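Local structure of DNA fragmentation factor subunit beta (Mus musculus, 1V0D) at residues 125-130 with 247-252; 227-232 with 240-245; 259-264 with 300-305. The protein is the caspase-activated nuclease of apoptosis, which cuts DNA into fragments and brings about chromatin condensation. All blocks are in the same frame, centred on the assembly; numbering follows the deposited sequence.

Contact 1. Residues 125-130 with 247-252; sequences LLHHVS and YGNRES
The imidazole of His127 reaches from helix 116-129 to the carboxamide of Asn249, which sits right before helix 250-255. Ring and amide planes stand 85° apart, nearly perpendicular. ND2 of Asn249 lies at the ring edge, 3.0 Å from His127 CD2, and its 3.3 Å approach to His127 NE2 has too poor an angle for a hydrogen bond. Over one face of the same ring, above its centre, lies OE2 of Glu251, 4.1 Å from His127 NE2; carboxylate and ring planes differ by 29°. A protonated imidazole would probably feel this negative charge, although no salt bridge forms. The other carboxylate oxygen, OE1, is hydrogen-bonded to His242 of the second subunit. With CG anti to the backbone N (chi1 -179°), the carboxamide of Asn249 lies between the His127 ring and the helix start, where its OD1 accepts from Ser252 N at 3.1 Å, with the donor above the carbonyl plane, and weakly from Glu251 N at 2.7 Å. An alanine in place of Asn249 would probably leave the first turn of helix 250-255 without its side-chain acceptor and open a gap beside the His127 ring. Ser130, just past the end of helix 116-129, brings its carbonyl O to within 3.3 Å of Asn249 ND2. The contact joins the C-terminal end of one helix to the start of another, with Asn249 as the side-chain N-cap of helix 250-255.

Contact 2. Residues 227-232 with 240-245; sequences FSCQGP and SKHSIN. With ZN (zinc ion), chain B.
Cys229 and His242 grip one zinc ion from two antiparallel chain segments, SG of Cys229 at 2.4 Å and ND1 of His242 at 2.2 Å. Cys238 and Cys307 complete this site of three cysteines and one histidine, consistent with a structural zinc; two of the four ligands come from the loop residues flanking a short antiparallel ribbon. SG of Cys229, placed toward the zinc by a chi1 of -178° that sets it anti to the backbone N, also accepts a weak hydrogen bond from Gly231 N. The sulfur lies at the edge of the His242 imidazole, near its plane. NE2, on the far side of the ring from the zinc, is hydrogen-bonded to Glu251 of the second subunit, which would probably limit rotation of the imidazole.

Beside the metal the backbones are joined by Cys229 N to His242 O, 2.8 Å and almost straight at 178°. Further along, Phe227 and Ile244 form a hydrogen-bonded pair: Phe227 N gives a straight bond to Ile244 O at 2.9 Å, while the return bond from Ile244 N to Phe227 O is weak. Between these rungs Ser228 faces Ser243 as a non-hydrogen-bonded pair. Packing follows the same ladder. CB of Phe227 meets CG2 of Ile244, and the phenyl ring turns an edge to Ile244 O before meeting the ring of Phe256. Next to the zinc the two ligand side chains lie close at their roots, with CB of Cys229 3.4 Å from CB of His242.

Contact 3. Residues 259-264 with 300-305; sequences WNLDHI and LKLVHI. With MG (magnesium ion), chain C.
Asp262, on strand 260-263, binds the magnesium ion through OD1 at 2.3 Å, while Lys301 pairs with its backbone from strand 300-303. His308 is the second residue of the metal site, and OD2 of Asp262 is hydrogen-bonded to His313. Two backbone bonds hold the aspartate in register: Asp262 N to Lys301 O, and Lys301 N to Asp262 O, the latter nearly straight at 172°. Asn260 and Val303 form the next hydrogen-bonded pair, with 2.9 Å both from Asn260 N to Val303 O and from Val303 N to Asn260 O.

Across the two strands, the face with Leu261, His263, Leu300 and Leu302 is packed through carbon contacts. CD2 of Leu300 stands over the centre of the His263 ring, 3.3 Å from its centroid; the outside polar partner of His263 NE2 is Leu294 O. CD2 of Leu261 meets CD1 of Leu302. At the zinc end of the ribbon, CB of His304 lies over the six-membered ring of Trp259, 3.7 Å from its centroid, and the imidazole turns its edge to the indole in an offset edge-to-face pair. The place of Asp262 on a hydrogen-bonded two-stranded ribbon is consistent with the metal site of the His-Me finger nucleases, and the division of its oxygens, OD1 to magnesium and OD2 to His313, would probably limit turning of the carboxylate.

Overall arrangement
From the N terminus, the chain leaves helix 116-129, runs through helices 155-175 and 186-202, and returns at 247-252 to close contact 1. Within that long loop lies contact 2, a much shorter closure between 227-232 and 240-245. Ser252 OG to Asn245 O, probably a hydrogen bond at 2.7 Å, links these two. Contact 3 opens only after both have closed, its strands separated by helices 267-281 and 287-295. It adjoins contact 2 where Gln230 N probably bonds to Leu302 O, setting the zinc ribbon beside the magnesium-binding one, with contact centres about 10 Å apart. Contacts 1 and 3 do not touch, yet all three reach the second subunit.

Contact 1. Residues 125-130 with 247-252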
# COMPACT_ATOMS: atom_id res chain seq x y z
N LEU A 125 1.19 17.46 -9.98
CA LEU A 125 1.88 18.72 -9.76
C LEU A 125 1.29 19.47 -8.58
O LEU A 125 2.02 19.97 -7.73
CB LEU A 125 1.81 19.59 -11.01
CG LEU A 125 2.88 19.21 -12.03
CD1 LEU A 125 2.67 19.97 -13.34
CD2 LEU A 125 4.25 19.52 -11.43
N LEU A 126 -0.03 19.55 -8.52
CA LEU A 126 -0.67 20.24 -7.42
C LEU A 126 -0.21 19.58 -6.13
O LEU A 126 0.09 20.26 -5.15
CB LEU A 126 -2.19 20.14 -7.54
CG LEU A 126 -2.98 21.44 -7.39
CD1 LEU A 126 -4.45 21.09 -7.16
CD2 LEU A 126 -2.45 22.26 -6.22
N HIS A 127 -0.16 18.25 -6.15
CA HIS A 127 0.27 17.50 -4.98
C HIS A 127 1.67 17.93 -4.61
O HIS A 127 1.93 18.36 -3.49
CB HIS A 127 0.29 16.00 -5.26
CG HIS A 127 0.89 15.18 -4.15
ND1 HIS A 127 1.77 14.14 -4.38
CD2 HIS A 127 0.74 15.26 -2.81
CE1 HIS A 127 2.13 13.61 -3.23
NE2 HIS A 127 1.52 14.27 -2.26
N HIS A 128 2.57 17.82 -5.58
CA HIS A 128 3.97 18.17 -5.40
C HIS A 128 4.17 19.55 -4.80
O HIS A 128 5.05 19.75 -3.97
CB HIS A 128 4.69 18.09 -6.74
CG HIS A 128 6.17 18.31 -6.65
ND1 HIS A 128 6.72 19.52 -6.29
CD2 HIS A 128 7.21 17.47 -6.87
CE1 HIS A 128 8.04 19.42 -6.30
NE2 HIS A 128 8.36 18.18 -6.65
N VAL A 129 3.34 20.50 -5.22
CA VAL A 129 3.45 21.87 -4.72
C VAL A 129 2.71 22.14 -3.42
O VAL A 129 3.24 22.81 -2.54
CB VAL A 129 2.99 22.87 -5.79
CG1 VAL A 129 3.08 24.28 -5.25
CG2 VAL A 129 3.87 22.74 -7.03
N SER A 130 1.48 21.64 -3.29
CA SER A 130 0.69 21.84 -2.07
C SER A 130 1.38 21.10 -0.93
O SER A 130 0.83 20.14 -0.39
CB SER A 130 -0.73 21.27 -2.22
OG SER A 130 -1.51 22.03 -3.13
N TYR A 247 6.71 14.18 5.83
CA TYR A 247 6.47 15.34 6.67
C TYR A 247 5.80 16.55 6.03
O TYR A 247 5.33 17.44 6.74
CB TYR A 247 7.76 15.85 7.30
CG TYR A 247 8.37 14.95 8.33
CD1 TYR A 247 9.21 13.90 7.96
CD2 TYR A 247 8.13 15.16 9.69
CE1 TYR A 247 9.82 13.09 8.92
CE2 TYR A 247 8.73 14.36 10.65
CZ TYR A 247 9.57 13.32 10.25
OH TYR A 247 10.18 12.52 11.19
N GLY A 248 5.73 16.61 4.70
CA GLY A 248 5.14 17.81 4.14
C GLY A 248 3.81 17.71 3.44
O GLY A 248 3.51 18.54 2.58
N ASN A 249 2.98 16.75 3.83
CA ASN A 249 1.73 16.58 3.12
C ASN A 249 0.96 15.42 3.75
O ASN A 249 1.56 14.42 4.16
CB ASN A 249 2.11 16.28 1.67
CG ASN A 249 0.95 16.09 0.77
OD1 ASN A 249 0.08 15.27 1.02
ND2 ASN A 249 0.93 16.85 -0.32
N ARG A 250 -0.36 15.55 3.84
CA ARG A 250 -1.18 14.49 4.42
C ARG A 250 -1.12 13.23 3.57
O ARG A 250 -0.89 12.14 4.08
CB ARG A 250 -2.64 14.94 4.53
CG ARG A 250 -3.56 13.81 4.90
CD ARG A 250 -5.01 14.21 4.95
NE ARG A 250 -5.82 13.02 5.22
CZ ARG A 250 -6.39 12.27 4.28
NH1 ARG A 250 -6.27 12.59 2.99
NH2 ARG A 250 -7.04 11.16 4.64
N GLU A 251 -1.33 13.39 2.27
CA GLU A 251 -1.29 12.25 1.36
C GLU A 251 0.09 11.61 1.39
O GLU A 251 0.24 10.39 1.23
CB GLU A 251 -1.62 12.72 -0.05
CG GLU A 251 -1.65 11.61 -1.07
CD GLU A 251 -2.30 12.06 -2.37
OE1 GLU A 251 -3.47 12.51 -2.32
OE2 GLU A 251 -1.63 11.96 -3.43
N SER A 252 1.11 12.44 1.61
CA SER A 252 2.48 11.98 1.68
C SER A 252 2.67 11.11 2.92
O SER A 252 3.32 10.07 2.88
CB SER A 252 3.40 13.20 1.73
OG SER A 252 4.75 12.81 1.80

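Contact 2. Residues 227-232 with 240-245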
# COMPACT_ATOMS: atom_id res chain seq x y z
N PHE A 227 13.31 10.55 2.81
CA PHE A 227 13.76 9.16 2.81
C PHE A 227 14.04 8.71 1.38
O PHE A 227 13.35 9.10 0.45
CB PHE A 227 12.70 8.23 3.40
CG PHE A 227 12.35 8.53 4.82
CD1 PHE A 227 11.52 9.61 5.14
CD2 PHE A 227 12.81 7.72 5.85
CE1 PHE A 227 11.15 9.86 6.48
CE2 PHE A 227 12.45 7.96 7.19
CZ PHE A 227 11.62 9.04 7.50
N SER A 228 15.08 7.89 1.21
CA SER A 228 15.44 7.39 -0.11
C SER A 228 15.26 5.89 -0.15
O SER A 228 15.65 5.18 0.78
CB SER A 228 16.90 7.70 -0.43
OG SER A 228 17.06 9.07 -0.77
N CYS A 229 14.66 5.40 -1.22
CA CYS A 229 14.46 3.97 -1.34
C CYS A 229 15.86 3.36 -1.38
O CYS A 229 16.75 3.88 -2.06
CB CYS A 229 13.71 3.65 -2.63
SG CYS A 229 13.37 1.90 -2.84
N GLN A 230 16.08 2.28 -0.64
CA GLN A 230 17.38 1.65 -0.66
C GLN A 230 17.41 0.53 -1.71
O GLN A 230 18.29 -0.33 -1.67
CB GLN A 230 17.71 1.07 0.71
CG GLN A 230 17.57 2.05 1.85
CD GLN A 230 18.07 1.47 3.16
OE1 GLN A 230 17.53 1.74 4.23
NE2 GLN A 230 19.13 0.67 3.07
N GLY A 231 16.45 0.55 -2.63
CA GLY A 231 16.36 -0.46 -3.68
C GLY A 231 16.00 -1.84 -3.16
O GLY A 231 16.01 -2.06 -1.95
N PRO A 232 15.68 -2.80 -4.03
CA PRO A 232 15.34 -4.12 -3.50
C PRO A 232 16.46 -4.75 -2.66
O PRO A 232 17.60 -4.28 -2.68
CB PRO A 232 15.00 -4.93 -4.76
CG PRO A 232 15.74 -4.22 -5.84
CD PRO A 232 15.57 -2.77 -5.50
N SER A 240 15.27 3.35 -9.67
CA SER A 240 14.26 4.35 -10.02
C SER A 240 14.49 5.63 -9.24
O SER A 240 13.99 6.70 -9.61
CB SER A 240 12.86 3.81 -9.73
OG SER A 240 12.68 2.53 -10.31
N LYS A 241 15.27 5.52 -8.16
CA LYS A 241 15.58 6.66 -7.30
C LYS A 241 14.36 7.23 -6.59
O LYS A 241 14.10 8.44 -6.64
CB LYS A 241 16.27 7.75 -8.11
CG LYS A 241 17.62 7.32 -8.63
CD LYS A 241 18.40 8.52 -9.13
CE LYS A 241 19.78 8.12 -9.59
NZ LYS A 241 20.52 9.31 -10.09
N HIS A 242 13.62 6.35 -5.93
CA HIS A 242 12.42 6.71 -5.19
C HIS A 242 12.76 7.47 -3.93
O HIS A 242 13.69 7.09 -3.21
CB HIS A 242 11.68 5.45 -4.76
CG HIS A 242 11.23 4.59 -5.90
ND1 HIS A 242 11.42 3.22 -5.91
CD2 HIS A 242 10.52 4.88 -7.01
CE1 HIS A 242 10.85 2.71 -6.99
NE2 HIS A 242 10.29 3.69 -7.67
N SER A 243 12.02 8.53 -3.64
CA SER A 243 12.22 9.28 -2.42
C SER A 243 10.84 9.68 -1.92
O SER A 243 9.84 9.48 -2.60
CB SER A 243 13.09 10.52 -2.65
OG SER A 243 12.42 11.53 -3.37
N ILE A 244 10.76 10.23 -0.72
CA ILE A 244 9.47 10.61 -0.18
C ILE A 244 9.67 11.38 1.11
O ILE A 244 10.55 11.04 1.91
CB ILE A 244 8.61 9.36 0.13
CG1 ILE A 244 7.20 9.78 0.54
CG2 ILE A 244 9.27 8.53 1.23
CD1 ILE A 244 6.24 8.62 0.78
N ASN A 245 8.88 12.43 1.30
CA ASN A 245 8.98 13.22 2.52
C ASN A 245 7.62 13.22 3.20
O ASN A 245 6.81 14.12 2.99
CB ASN A 245 9.43 14.65 2.22
CG ASN A 245 9.80 15.43 3.48
OD1 ASN A 245 10.68 16.29 3.46
ND2 ASN A 245 9.11 15.14 4.58
ZN ZN B . 13.08 1.94 -5.18

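Contact 3. Residues 259-264 with 300-305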
# COMPACT_ATOMS: atom_id res chain seq x y z
N TRP A 259 5.46 2.28 1.98
CA TRP A 259 6.91 2.05 2.01
C TRP A 259 7.13 1.03 3.10
O TRP A 259 6.62 1.17 4.21
CB TRP A 259 7.66 3.33 2.33
CG TRP A 259 7.81 4.18 1.13
CD1 TRP A 259 6.80 4.72 0.39
CD2 TRP A 259 9.03 4.61 0.53
NE1 TRP A 259 7.33 5.47 -0.65
CE2 TRP A 259 8.70 5.42 -0.58
CE3 TRP A 259 10.39 4.40 0.83
CZ2 TRP A 259 9.66 6.01 -1.40
CZ3 TRP A 259 11.35 4.99 0.02
CH2 TRP A 259 10.98 5.78 -1.08
N ASN A 260 7.90 -0.00 2.79
CA ASN A 260 8.13 -1.09 3.71
C ASN A 260 9.56 -1.17 4.30
O ASN A 260 10.51 -0.72 3.67
CB ASN A 260 7.78 -2.37 2.93
CG ASN A 260 7.71 -3.59 3.80
OD1 ASN A 260 8.68 -4.35 3.91
ND2 ASN A 260 6.56 -3.81 4.42
N LEU A 261 9.68 -1.69 5.52
CA LEU A 261 10.98 -1.92 6.16
C LEU A 261 11.20 -3.42 5.91
O LEU A 261 10.83 -4.26 6.74
CB LEU A 261 10.94 -1.66 7.67
CG LEU A 261 11.11 -0.23 8.19
CD1 LEU A 261 11.26 -0.26 9.70
CD2 LEU A 261 12.32 0.41 7.56
N ASP A 262 11.78 -3.74 4.77
CA ASP A 262 11.96 -5.13 4.35
C ASP A 262 13.20 -5.84 4.89
O ASP A 262 14.32 -5.35 4.75
CB ASP A 262 11.92 -5.15 2.81
CG ASP A 262 12.09 -6.54 2.21
OD1 ASP A 262 11.40 -7.50 2.62
OD2 ASP A 262 12.94 -6.65 1.29
N HIS A 263 12.99 -6.99 5.52
CA HIS A 263 14.08 -7.80 6.07
C HIS A 263 14.86 -8.45 4.92
O HIS A 263 14.28 -9.18 4.10
CB HIS A 263 13.54 -8.91 6.97
CG HIS A 263 12.94 -8.44 8.26
ND1 HIS A 263 11.71 -7.82 8.32
CD2 HIS A 263 13.39 -8.51 9.53
CE1 HIS A 263 11.43 -7.54 9.59
NE2 HIS A 263 12.43 -7.95 10.34
N ILE A 264 16.17 -8.22 4.87
CA ILE A 264 16.99 -8.81 3.83
C ILE A 264 16.99 -10.32 4.01
O ILE A 264 16.77 -11.07 3.06
CB ILE A 264 18.42 -8.28 3.89
CG1 ILE A 264 18.41 -6.75 3.84
CG2 ILE A 264 19.22 -8.85 2.71
CD1 ILE A 264 19.77 -6.10 3.91
N LEU A 300 17.39 -4.52 7.85
CA LEU A 300 16.18 -3.89 7.30
C LEU A 300 16.51 -2.86 6.23
O LEU A 300 17.31 -1.95 6.47
CB LEU A 300 15.37 -3.20 8.40
CG LEU A 300 14.80 -4.04 9.55
CD1 LEU A 300 14.03 -3.13 10.50
CD2 LEU A 300 13.90 -5.15 9.01
N LYS A 301 15.88 -2.99 5.07
CA LYS A 301 16.07 -2.04 3.97
C LYS A 301 14.75 -1.27 3.85
O LYS A 301 13.68 -1.88 3.87
CB LYS A 301 16.33 -2.79 2.66
CG LYS A 301 17.74 -2.72 2.08
CD LYS A 301 17.72 -3.25 0.63
CE LYS A 301 19.00 -2.94 -0.17
NZ LYS A 301 20.16 -3.85 0.13
N LEU A 302 14.81 0.05 3.76
CA LEU A 302 13.59 0.84 3.61
C LEU A 302 13.31 0.96 2.12
O LEU A 302 14.01 1.68 1.42
CB LEU A 302 13.77 2.24 4.20
CG LEU A 302 12.60 3.21 3.98
CD1 LEU A 302 11.34 2.72 4.68
CD2 LEU A 302 12.98 4.58 4.51
N VAL A 303 12.29 0.26 1.64
CA VAL A 303 11.97 0.30 0.22
C VAL A 303 10.59 0.80 -0.14
O VAL A 303 9.61 0.61 0.59
CB VAL A 303 12.10 -1.10 -0.46
CG1 VAL A 303 13.47 -1.68 -0.22
CG2 VAL A 303 11.03 -2.03 0.08
N HIS A 304 10.52 1.43 -1.31
CA HIS A 304 9.29 1.92 -1.90
C HIS A 304 8.61 0.62 -2.31
O HIS A 304 9.28 -0.39 -2.48
CB HIS A 304 9.65 2.80 -3.10
CG HIS A 304 8.50 3.11 -4.01
ND1 HIS A 304 7.93 2.16 -4.84
CD2 HIS A 304 7.91 4.29 -4.32
CE1 HIS A 304 7.05 2.75 -5.63
NE2 HIS A 304 7.01 4.03 -5.33
N ILE A 305 7.30 0.62 -2.45
CA ILE A 305 6.60 -0.62 -2.78
C ILE A 305 7.05 -1.31 -4.08
O ILE A 305 6.97 -2.53 -4.20
CB ILE A 305 5.07 -0.38 -2.81
CG1 ILE A 305 4.35 -1.72 -2.99
CG2 ILE A 305 4.71 0.61 -3.91
CD1 ILE A 305 2.86 -1.61 -2.96
MG MG C . 9.56 -8.54 3.52